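Local coordinates for nitrate transport protein (Xanthomonas axonopodis pv. citri, PDB 3KSX) that probably captures alkanesulfonates in the periplasm and delivers them to an ABC-type importer, acting as its substrate-binding protein, at residues A25-Q30 and F55-I60; E113-P118 and R199-G204; R133-K138 and G177-W182; T234-D239 and P273-P278. All blocks are in the same frame, centred on the assembly; numbering follows the deposited sequence.

Contact 1 of 4, residues A25-Q30 and F55-I60; sequences AAEPAQ and FPRTKI
Glu27 reaches across to Arg57 and fastens the lead-in to the first strand onto the turn that precedes strand 59-65. Followed outward, its CB lies near Thr58 OG1 at 3.9 Å, and the chain then runs straight beyond CG (chi2 -175°) to the carboxylate. Glu27 OE1 takes the salt bridge, 2.7 Å from Arg57 NH2, with the guanidinium coming from above the carboxylate plane; a weak second bond arrives from Arg57 NE. Glu27 OE2 lies instead in the plane of the Phe55 ring, at its edge, 3.7 Å from Phe55 CD1. On the arginine, the bend at chi3 (-56°) brings the guanidinium to Glu27.

Farther along, Thr58 OG1 donates to Pro28 O at 2.9 Å, and Lys59 N to Ala29 O at 3.0 Å in a nearly straight bond. Gln30 and Lys59 then extend side by side on one face of the sheet, and both NE2 and NZ bond to Thr61 OG1. Phe227 of helix 225-244 packs on Pro28, Phe55 and Thr58. Strands 30-36 and 59-65, linked through helices 40-48 and 50-54, make a parallel beta-alpha-beta crossover at the edge of a lobe of the periplasmic binding protein fold.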
# COMPACT_ATOMS: atom_id res chain seq x y z
N ALA A 25 -24.05 20.59 11.01
CA ALA A 25 -24.32 21.01 9.61
C ALA A 25 -24.53 19.85 8.59
O ALA A 25 -25.02 18.75 8.95
CB ALA A 25 -23.22 22.04 9.12
N ALA A 26 -24.18 20.13 7.33
CA ALA A 26 -24.25 19.20 6.19
C ALA A 26 -23.21 18.03 6.25
O ALA A 26 -22.43 17.91 7.21
CB ALA A 26 -24.11 20.01 4.88
N GLU A 27 -23.28 17.16 5.24
CA GLU A 27 -22.24 16.19 4.88
C GLU A 27 -21.99 16.48 3.40
O GLU A 27 -22.79 17.15 2.75
CB GLU A 27 -22.74 14.75 5.04
CG GLU A 27 -23.58 14.53 6.28
CD GLU A 27 -23.94 13.08 6.47
OE1 GLU A 27 -24.72 12.54 5.66
OE2 GLU A 27 -23.45 12.48 7.45
N PRO A 28 -20.86 16.03 2.85
CA PRO A 28 -20.59 16.48 1.49
C PRO A 28 -21.53 15.91 0.44
O PRO A 28 -22.18 14.89 0.67
CB PRO A 28 -19.17 15.99 1.24
CG PRO A 28 -19.04 14.88 2.20
CD PRO A 28 -19.74 15.26 3.39
N ALA A 29 -21.58 16.58 -0.72
CA ALA A 29 -22.38 16.11 -1.85
C ALA A 29 -21.79 14.80 -2.40
O ALA A 29 -22.53 13.91 -2.84
CB ALA A 29 -22.37 17.14 -2.95
N GLN A 30 -20.46 14.68 -2.34
CA GLN A 30 -19.80 13.58 -3.02
C GLN A 30 -18.50 13.19 -2.27
O GLN A 30 -17.84 14.05 -1.65
CB GLN A 30 -19.47 13.97 -4.48
CG GLN A 30 -19.06 12.72 -5.28
CD GLN A 30 -18.70 12.97 -6.75
OE1 GLN A 30 -18.30 14.07 -7.14
NE2 GLN A 30 -18.81 11.92 -7.56
N PHE A 55 -23.92 6.86 4.72
CA PHE A 55 -23.99 8.25 4.31
C PHE A 55 -24.93 8.36 3.09
O PHE A 55 -24.48 8.61 1.98
CB PHE A 55 -22.59 8.70 3.93
CG PHE A 55 -21.60 8.60 5.08
CD1 PHE A 55 -21.67 9.50 6.16
CD2 PHE A 55 -20.56 7.65 5.03
CE1 PHE A 55 -20.73 9.42 7.18
CE2 PHE A 55 -19.66 7.56 6.04
CZ PHE A 55 -19.73 8.46 7.12
N PRO A 56 -26.24 8.20 3.32
CA PRO A 56 -27.24 8.14 2.28
C PRO A 56 -27.36 9.42 1.44
O PRO A 56 -27.79 9.37 0.29
CB PRO A 56 -28.53 7.89 3.08
CG PRO A 56 -28.25 8.40 4.47
CD PRO A 56 -26.83 8.04 4.67
N ARG A 57 -26.97 10.56 2.02
CA ARG A 57 -26.99 11.84 1.33
C ARG A 57 -25.68 12.21 0.57
O ARG A 57 -25.52 13.31 0.06
CB ARG A 57 -27.35 12.90 2.35
CG ARG A 57 -28.77 12.76 2.93
CD ARG A 57 -28.87 13.54 4.24
NE ARG A 57 -27.86 13.12 5.25
CZ ARG A 57 -27.98 12.07 6.10
NH1 ARG A 57 -29.06 11.29 6.09
NH2 ARG A 57 -27.00 11.77 6.96
N THR A 58 -24.74 11.26 0.51
CA THR A 58 -23.45 11.47 -0.13
C THR A 58 -23.28 10.46 -1.27
O THR A 58 -23.49 9.25 -1.11
CB THR A 58 -22.33 11.36 0.92
OG1 THR A 58 -22.53 12.35 1.92
CG2 THR A 58 -20.97 11.64 0.28
N LYS A 59 -22.95 10.94 -2.46
CA LYS A 59 -22.70 10.07 -3.59
C LYS A 59 -21.29 9.52 -3.36
O LYS A 59 -20.34 10.32 -3.29
CB LYS A 59 -22.71 10.90 -4.90
CG LYS A 59 -22.50 10.10 -6.19
CD LYS A 59 -22.14 11.05 -7.39
CE LYS A 59 -22.21 10.41 -8.77
NZ LYS A 59 -20.88 9.87 -9.36
N ILE A 60 -21.17 8.21 -3.23
CA ILE A 60 -19.86 7.59 -3.01
C ILE A 60 -19.43 7.01 -4.31
O ILE A 60 -20.16 6.20 -4.90
CB ILE A 60 -19.95 6.42 -2.02
CG1 ILE A 60 -20.68 6.81 -0.71
CG2 ILE A 60 -18.58 5.84 -1.69
CD1 ILE A 60 -20.01 7.74 0.19

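Contact 2 of 4, residues E113-P118 and R199-G204; sequences ETILVP and RLLANG. With SO4 (sulfate ion), chain C.
A classic beta bulge interrupts the antiparallel pairing of strands 113-118 and 198-203 in one of two mixed sheets. Ile115 faces both Leu201 and Ala202: its carbonyl oxygen accepts from Leu201 N at 2.7 Å and, weakly, from Ala202 N, while Ile115 N returns a bond to Ala202 O at 2.9 Å. Beyond the extra residue, pairing resumes with the non-hydrogen-bonded pair Leu116-Leu200, then the hydrogen-bonded pair Val117-Arg199 (Val117 N to Arg199 O 3.1 Å, Arg199 N to Val117 O 2.8 Å).

The side chains sort by face. Leu200, with CG anti to its nitrogen (chi1 180°), swings CD1 across the Thr114 side chain at about a right angle, 3.5 Å from Thr114 CB, and Tyr189 of helix 188-194 covers this patch. On the face of Ile115 and Val117, Val117 CG1 meets Leu201 CD2 at 4.1 Å. Val117 CG2 sits over one face of the Arg199 guanidinium, 3.8 Å from NH2 and displaced toward the rim; Leu123 O and Ser119 O take hydrogen bonds from NH1 and NE and help fix that plane.

A sulfate ion, probably from the crystallisation liquor, accepts a straight bond from Asn203 N to its O1 (2.9 Å). At the other strand's start Glu113, bonded to Ser141, approaches the bound MOPS. The mixed five-stranded sheet, antiparallel at this edge, is consistent with a type II periplasmic binding protein lobe.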
# COMPACT_ATOMS: atom_id res chain seq x y z
N GLU A 113 4.59 -8.15 2.41
CA GLU A 113 5.51 -7.35 1.58
C GLU A 113 6.72 -8.21 1.28
O GLU A 113 7.40 -8.60 2.21
CB GLU A 113 6.05 -6.07 2.27
CG GLU A 113 4.95 -5.16 2.73
CD GLU A 113 4.62 -4.07 1.66
OE1 GLU A 113 5.17 -4.04 0.51
OE2 GLU A 113 3.83 -3.18 2.08
N THR A 114 7.02 -8.43 0.00
CA THR A 114 7.98 -9.50 -0.36
C THR A 114 8.92 -9.12 -1.52
O THR A 114 8.53 -8.34 -2.38
CB THR A 114 7.22 -10.79 -0.73
OG1 THR A 114 6.55 -10.62 -1.99
CG2 THR A 114 6.15 -11.11 0.32
N ILE A 115 10.13 -9.70 -1.54
CA ILE A 115 10.96 -9.81 -2.69
C ILE A 115 10.82 -11.25 -3.19
O ILE A 115 11.12 -12.21 -2.42
CB ILE A 115 12.39 -9.43 -2.33
CG1 ILE A 115 12.45 -8.02 -1.64
CG2 ILE A 115 13.40 -9.49 -3.56
CD1 ILE A 115 13.94 -7.68 -1.24
N LEU A 116 10.40 -11.36 -4.46
CA LEU A 116 10.17 -12.62 -5.17
C LEU A 116 11.29 -12.81 -6.19
O LEU A 116 11.78 -11.82 -6.77
CB LEU A 116 8.79 -12.61 -5.82
CG LEU A 116 7.52 -12.39 -5.00
CD1 LEU A 116 6.33 -12.62 -5.85
CD2 LEU A 116 7.53 -13.29 -3.82
N VAL A 117 11.69 -14.05 -6.43
CA VAL A 117 12.51 -14.40 -7.55
C VAL A 117 11.82 -15.50 -8.33
O VAL A 117 10.99 -16.31 -7.73
CB VAL A 117 13.97 -14.84 -7.18
CG1 VAL A 117 14.67 -13.69 -6.43
CG2 VAL A 117 13.91 -16.12 -6.32
N PRO A 118 12.11 -15.57 -9.63
CA PRO A 118 11.58 -16.69 -10.40
C PRO A 118 12.05 -17.98 -9.71
O PRO A 118 13.20 -18.07 -9.23
CB PRO A 118 12.27 -16.55 -11.78
CG PRO A 118 12.45 -15.03 -11.89
CD PRO A 118 12.94 -14.68 -10.49
N ARG A 199 9.69 -18.03 -5.87
CA ARG A 199 10.08 -18.35 -4.50
C ARG A 199 10.15 -17.05 -3.73
O ARG A 199 10.56 -16.05 -4.28
CB ARG A 199 11.47 -19.02 -4.38
CG ARG A 199 11.51 -20.49 -4.85
CD ARG A 199 12.92 -21.00 -4.68
NE ARG A 199 13.81 -20.60 -5.78
CZ ARG A 199 14.84 -19.74 -5.63
NH1 ARG A 199 15.14 -19.17 -4.47
NH2 ARG A 199 15.59 -19.47 -6.65
N LEU A 200 9.76 -17.09 -2.45
CA LEU A 200 10.04 -15.93 -1.58
C LEU A 200 11.53 -15.78 -1.32
O LEU A 200 12.27 -16.72 -0.86
CB LEU A 200 9.28 -16.12 -0.25
CG LEU A 200 9.43 -15.05 0.81
CD1 LEU A 200 8.84 -13.77 0.31
CD2 LEU A 200 8.66 -15.54 2.04
N LEU A 201 12.08 -14.58 -1.50
CA LEU A 201 13.45 -14.44 -1.14
C LEU A 201 13.53 -13.75 0.25
O LEU A 201 14.36 -14.12 1.08
CB LEU A 201 14.21 -13.62 -2.20
CG LEU A 201 15.71 -13.57 -1.97
CD1 LEU A 201 16.27 -14.84 -2.37
CD2 LEU A 201 16.36 -12.53 -2.86
N ALA A 202 12.70 -12.73 0.47
CA ALA A 202 12.70 -12.00 1.78
C ALA A 202 11.37 -11.34 1.95
O ALA A 202 10.72 -11.04 0.97
CB ALA A 202 13.81 -10.94 1.80
N ASN A 203 10.89 -11.19 3.18
CA ASN A 203 9.64 -10.37 3.43
C ASN A 203 9.95 -9.24 4.36
O ASN A 203 11.15 -8.98 4.60
CB ASN A 203 8.46 -11.24 3.94
CG ASN A 203 8.73 -11.86 5.34
OD1 ASN A 203 9.62 -11.41 6.11
ND2 ASN A 203 7.93 -12.86 5.71
N GLY A 204 8.92 -8.58 4.91
CA GLY A 204 9.14 -7.38 5.62
C GLY A 204 9.22 -7.54 7.11
O GLY A 204 9.30 -6.55 7.79
S SO4 C . 12.29 -14.15 5.08
O1 SO4 C . 12.43 -12.66 5.18
O2 SO4 C . 13.60 -14.66 4.63
O3 SO4 C . 11.90 -14.70 6.37
O4 SO4 C . 11.30 -14.69 4.12

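Contact 3 of 4, residues R133-K138 and G177-W182; sequences RIAFQK and GQVDAW
Arg133 O is gripped by two successive amides: Asp180 N bonds to it at 2.8 Å, and Ala181 N adds a weaker link at 3.4 Å. This opens the parallel pairing of strands 133-136 and 181-185, the first and last strands of two successive beta-alpha-beta units, with strand 161-164 between them in the chain. Helix 167-175 closes in a Schellman motif at Gly177, and the chain then turns into strand 181-185.

With CG of Asp180 beside its own nitrogen (chi1 -66°), the carboxylate folds back so that the anti lone pair of Asp180 OD2 accepts from Arg133 N at 2.9 Å, almost linearly (173°). The arginine's side chain leads away from that carboxylate, the guanidinium turned 75° to its plane; NH1 instead reaches Gln178 O through a bridging water.

One step on, Ala135 N donates to Ala181 O at 3.1 Å. Apolar groups pack on both faces: Ile134 CG2 against Ala181 CB on one, and on the other Ala135 CB between Val179 CG1 and the indole of Trp182. The indole, on which Ala170 and Arg171 of helix 167-175 lie, presents its edge to the strand, with Ala135 O in the ring plane 3.2 Å from Trp182 CD1.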
# COMPACT_ATOMS: atom_id res chain seq x y z
N ARG A 133 18.57 -7.05 -11.88
CA ARG A 133 17.48 -6.19 -12.35
C ARG A 133 16.28 -6.55 -11.52
O ARG A 133 15.81 -7.67 -11.56
CB ARG A 133 17.18 -6.52 -13.80
CG ARG A 133 18.18 -5.97 -14.70
CD ARG A 133 17.74 -6.16 -16.10
NE ARG A 133 18.70 -5.37 -16.85
CZ ARG A 133 18.49 -4.81 -18.04
NH1 ARG A 133 17.31 -4.95 -18.66
NH2 ARG A 133 19.47 -4.09 -18.58
N ILE A 134 15.85 -5.59 -10.72
CA ILE A 134 14.74 -5.78 -9.78
C ILE A 134 13.58 -4.85 -10.12
O ILE A 134 13.73 -3.61 -10.09
CB ILE A 134 15.22 -5.53 -8.37
CG1 ILE A 134 16.57 -6.26 -8.08
CG2 ILE A 134 14.15 -5.86 -7.36
CD1 ILE A 134 16.97 -6.11 -6.61
N ALA A 135 12.43 -5.41 -10.44
CA ALA A 135 11.17 -4.71 -10.77
C ALA A 135 10.49 -4.27 -9.47
O ALA A 135 10.39 -5.05 -8.50
CB ALA A 135 10.21 -5.69 -11.47
N PHE A 136 9.97 -3.05 -9.45
CA PHE A 136 9.06 -2.61 -8.33
C PHE A 136 8.41 -1.31 -8.72
O PHE A 136 8.92 -0.60 -9.60
CB PHE A 136 9.77 -2.39 -6.95
CG PHE A 136 11.00 -1.46 -7.01
CD1 PHE A 136 10.89 -0.10 -6.57
CD2 PHE A 136 12.24 -1.91 -7.48
CE1 PHE A 136 11.98 0.73 -6.60
CE2 PHE A 136 13.38 -1.04 -7.51
CZ PHE A 136 13.20 0.28 -7.09
N GLN A 137 7.34 -0.97 -8.03
CA GLN A 137 6.74 0.34 -8.26
C GLN A 137 7.53 1.41 -7.53
O GLN A 137 7.65 1.38 -6.31
CB GLN A 137 5.28 0.26 -7.77
CG GLN A 137 4.59 1.63 -7.71
CD GLN A 137 4.21 2.15 -9.08
OE1 GLN A 137 3.63 1.45 -9.89
NE2 GLN A 137 4.46 3.44 -9.30
N LYS A 138 8.05 2.37 -8.28
CA LYS A 138 8.83 3.48 -7.69
C LYS A 138 7.96 4.23 -6.67
O LYS A 138 6.81 4.57 -6.98
CB LYS A 138 9.23 4.45 -8.81
CG LYS A 138 10.13 5.54 -8.25
CD LYS A 138 10.33 6.64 -9.27
CE LYS A 138 11.77 7.08 -9.17
NZ LYS A 138 12.11 8.14 -10.19
N GLY A 177 10.58 -13.35 -18.24
CA GLY A 177 12.01 -13.65 -17.94
C GLY A 177 12.91 -12.43 -17.98
O GLY A 177 14.12 -12.54 -18.02
N GLN A 178 12.31 -11.26 -17.90
CA GLN A 178 13.05 -9.97 -18.02
C GLN A 178 13.56 -9.40 -16.65
O GLN A 178 14.25 -8.40 -16.61
CB GLN A 178 12.13 -8.94 -18.66
CG GLN A 178 11.65 -9.35 -20.08
CD GLN A 178 10.63 -8.45 -20.64
OE1 GLN A 178 9.53 -8.27 -20.08
NE2 GLN A 178 10.94 -7.90 -21.82
N VAL A 179 13.15 -10.01 -15.55
CA VAL A 179 13.57 -9.47 -14.25
C VAL A 179 14.14 -10.60 -13.36
O VAL A 179 13.76 -11.78 -13.45
CB VAL A 179 12.40 -8.76 -13.50
CG1 VAL A 179 11.56 -7.94 -14.44
CG2 VAL A 179 11.55 -9.77 -12.92
N ASP A 180 15.07 -10.22 -12.49
CA ASP A 180 15.74 -11.19 -11.66
C ASP A 180 14.97 -11.32 -10.37
O ASP A 180 14.98 -12.40 -9.74
CB ASP A 180 17.20 -10.71 -11.44
CG ASP A 180 18.02 -10.70 -12.73
OD1 ASP A 180 18.17 -11.75 -13.40
OD2 ASP A 180 18.64 -9.69 -13.05
N ALA A 181 14.30 -10.22 -9.94
CA ALA A 181 13.54 -10.30 -8.65
C ALA A 181 12.44 -9.25 -8.72
O ALA A 181 12.52 -8.41 -9.55
CB ALA A 181 14.49 -10.03 -7.48
N TRP A 182 11.39 -9.35 -7.91
CA TRP A 182 10.31 -8.40 -8.05
C TRP A 182 9.94 -8.04 -6.63
O TRP A 182 9.68 -9.00 -5.86
CB TRP A 182 9.16 -9.09 -8.81
CG TRP A 182 7.89 -8.26 -8.99
CD1 TRP A 182 7.78 -6.85 -8.94
CD2 TRP A 182 6.64 -8.75 -9.33
NE1 TRP A 182 6.46 -6.48 -9.18
CE2 TRP A 182 5.75 -7.66 -9.43
CE3 TRP A 182 6.14 -10.07 -9.54
CZ2 TRP A 182 4.38 -7.84 -9.73
CZ3 TRP A 182 4.76 -10.23 -9.89
CH2 TRP A 182 3.92 -9.13 -9.94
O HOH W 1 15.32 -6.89 -18.41

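Contact 4 of 4, residues T234-D239 and P273-P278; sequences TLNQAD and PASVQP
Asn236 and Asp239, one helical turn apart on helix 225-244, reach toward the extended loop 273-278 and hold it at two points. The contact is a helix-to-loop seam in the lobe of the periplasmic binding protein fold that contains strands 30-36 and 59-65, with the loop joining helices 261-269 and 281-296. Both side chains place CG anti to the backbone nitrogen (chi1 169° for Asn236), which throws their polar ends out from the helix flank.

The amide of Asn236 lies against the Ser275 side chain, its ND2 3.1 Å from Ser275 CB, and passes on to Val276. There Asn236 ND2 donates to Val276 O at 2.8 Å. The oxygen lies in the plane of the amide and the bond is nearly straight, yet the donor stands above the carbonyl plane, so the two flat groups are not coplanar. Ser275 OG is also close to ND2, but the angle is too poor for a bond.

Asp239 turns its carboxylate to the loop two residues earlier, at Ala274. Asp239 OD2 accepts from Ala274 N at 2.9 Å, the donor approaching from above the carboxylate plane; OD1 has a long, weak ion pair with Arg271. Asp239 CB packs near Ser275, which thus sits between the two helix side chains.

Beside these polar contacts, Val276 CG1 lies 3.7 Å from Asn236 N and 4.0 Å from Leu235 CB; Leu235 in turn packs on Leu42 and Ala45 of helix 40-48. A water completes the seam, donating to Leu235 O at 2.8 Å and accepting from Val276 N at 2.9 Å.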
# COMPACT_ATOMS: atom_id res chain seq x y z
N THR A 234 -15.88 3.72 9.52
CA THR A 234 -16.55 2.68 8.78
C THR A 234 -15.52 1.80 8.07
O THR A 234 -15.68 0.58 7.96
CB THR A 234 -17.60 3.31 7.77
OG1 THR A 234 -18.55 4.02 8.53
CG2 THR A 234 -18.35 2.28 6.96
N LEU A 235 -14.43 2.41 7.62
CA LEU A 235 -13.40 1.59 7.00
C LEU A 235 -12.67 0.74 8.05
O LEU A 235 -12.13 -0.36 7.74
CB LEU A 235 -12.44 2.49 6.21
CG LEU A 235 -13.05 3.26 5.04
CD1 LEU A 235 -11.97 3.94 4.31
CD2 LEU A 235 -13.77 2.25 4.10
N ASN A 236 -12.63 1.24 9.29
CA ASN A 236 -11.99 0.54 10.41
C ASN A 236 -12.76 -0.75 10.66
O ASN A 236 -12.20 -1.81 10.97
CB ASN A 236 -11.98 1.41 11.66
CG ASN A 236 -11.57 0.67 12.87
OD1 ASN A 236 -12.33 -0.14 13.36
ND2 ASN A 236 -10.34 0.91 13.37
N GLN A 237 -14.08 -0.65 10.53
CA GLN A 237 -14.93 -1.81 10.67
C GLN A 237 -14.78 -2.82 9.53
O GLN A 237 -14.69 -4.05 9.78
CB GLN A 237 -16.40 -1.38 10.81
CG GLN A 237 -16.72 -0.63 12.12
CD GLN A 237 -16.19 -1.34 13.36
OE1 GLN A 237 -16.53 -2.51 13.63
NE2 GLN A 237 -15.33 -0.63 14.13
N ALA A 238 -14.72 -2.34 8.29
CA ALA A 238 -14.53 -3.23 7.09
C ALA A 238 -13.36 -4.23 7.28
O ALA A 238 -13.44 -5.45 6.88
CB ALA A 238 -14.26 -2.38 5.80
N ASP A 239 -12.26 -3.72 7.87
CA ASP A 239 -11.06 -4.54 8.05
C ASP A 239 -11.40 -5.77 8.89
O ASP A 239 -10.82 -6.84 8.70
CB ASP A 239 -9.92 -3.79 8.72
CG ASP A 239 -8.65 -4.64 8.74
OD1 ASP A 239 -8.02 -4.82 7.67
OD2 ASP A 239 -8.30 -5.18 9.82
N PRO A 273 -4.82 -8.53 12.14
CA PRO A 273 -5.72 -7.33 12.03
C PRO A 273 -4.98 -6.01 11.73
O PRO A 273 -3.82 -5.82 12.20
CB PRO A 273 -6.42 -7.28 13.38
CG PRO A 273 -6.53 -8.77 13.75
CD PRO A 273 -5.25 -9.44 13.22
N ALA A 274 -5.61 -5.13 10.93
CA ALA A 274 -4.99 -3.84 10.50
C ALA A 274 -6.02 -2.74 10.16
O ALA A 274 -6.09 -2.28 9.00
CB ALA A 274 -4.00 -4.03 9.31
N SER A 275 -6.81 -2.34 11.17
CA SER A 275 -7.87 -1.35 11.00
C SER A 275 -7.30 0.08 10.91
O SER A 275 -6.30 0.42 11.59
CB SER A 275 -8.86 -1.49 12.16
OG SER A 275 -8.18 -1.47 13.39
N VAL A 276 -7.91 0.93 10.11
CA VAL A 276 -7.48 2.32 10.04
C VAL A 276 -7.81 2.99 11.37
O VAL A 276 -8.89 2.79 11.89
CB VAL A 276 -8.02 3.07 8.81
CG1 VAL A 276 -9.52 3.11 8.80
CG2 VAL A 276 -7.42 4.51 8.76
N GLN A 277 -6.83 3.66 11.96
CA GLN A 277 -7.04 4.46 13.20
C GLN A 277 -6.20 5.72 13.14
O GLN A 277 -5.42 5.93 12.14
CB GLN A 277 -6.62 3.65 14.37
CG GLN A 277 -5.36 2.84 14.05
CD GLN A 277 -5.19 1.68 15.02
OE1 GLN A 277 -5.56 0.54 14.74
NE2 GLN A 277 -4.58 1.98 16.15
N PRO A 278 -6.31 6.55 14.19
CA PRO A 278 -5.60 7.78 14.19
C PRO A 278 -4.12 7.54 14.26
O PRO A 278 -3.66 6.50 14.73
CB PRO A 278 -6.03 8.44 15.49
CG PRO A 278 -7.36 7.87 15.80
CD PRO A 278 -7.19 6.44 15.37
O HOH W 2 -9.37 -0.72 8.20

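In the fold
The four contacts divide between the two sheet-based lobes expected of a periplasmic binding protein. Contacts 2 and 3 share one five-stranded sheet, their centres about 11 Å apart; strand 181-185 lies between 133-136 and 113-118, and Leu116 O probably accepts from Trp182 N. In sequence, contact 3 falls wholly between the two segments of contact 2. Contact 1 pairs strands of the other sheet, its centre about 42 Å from that of contact 2, across the chain's centre. Contact 4, with its centre about 21 Å from that of contact 1, lies on helix 225-244, which also packs against contact 1 through Phe227. The chain starts in one lobe, builds the second and returns, so more than one crossing joins them, consistent with a two-lobed binding protein.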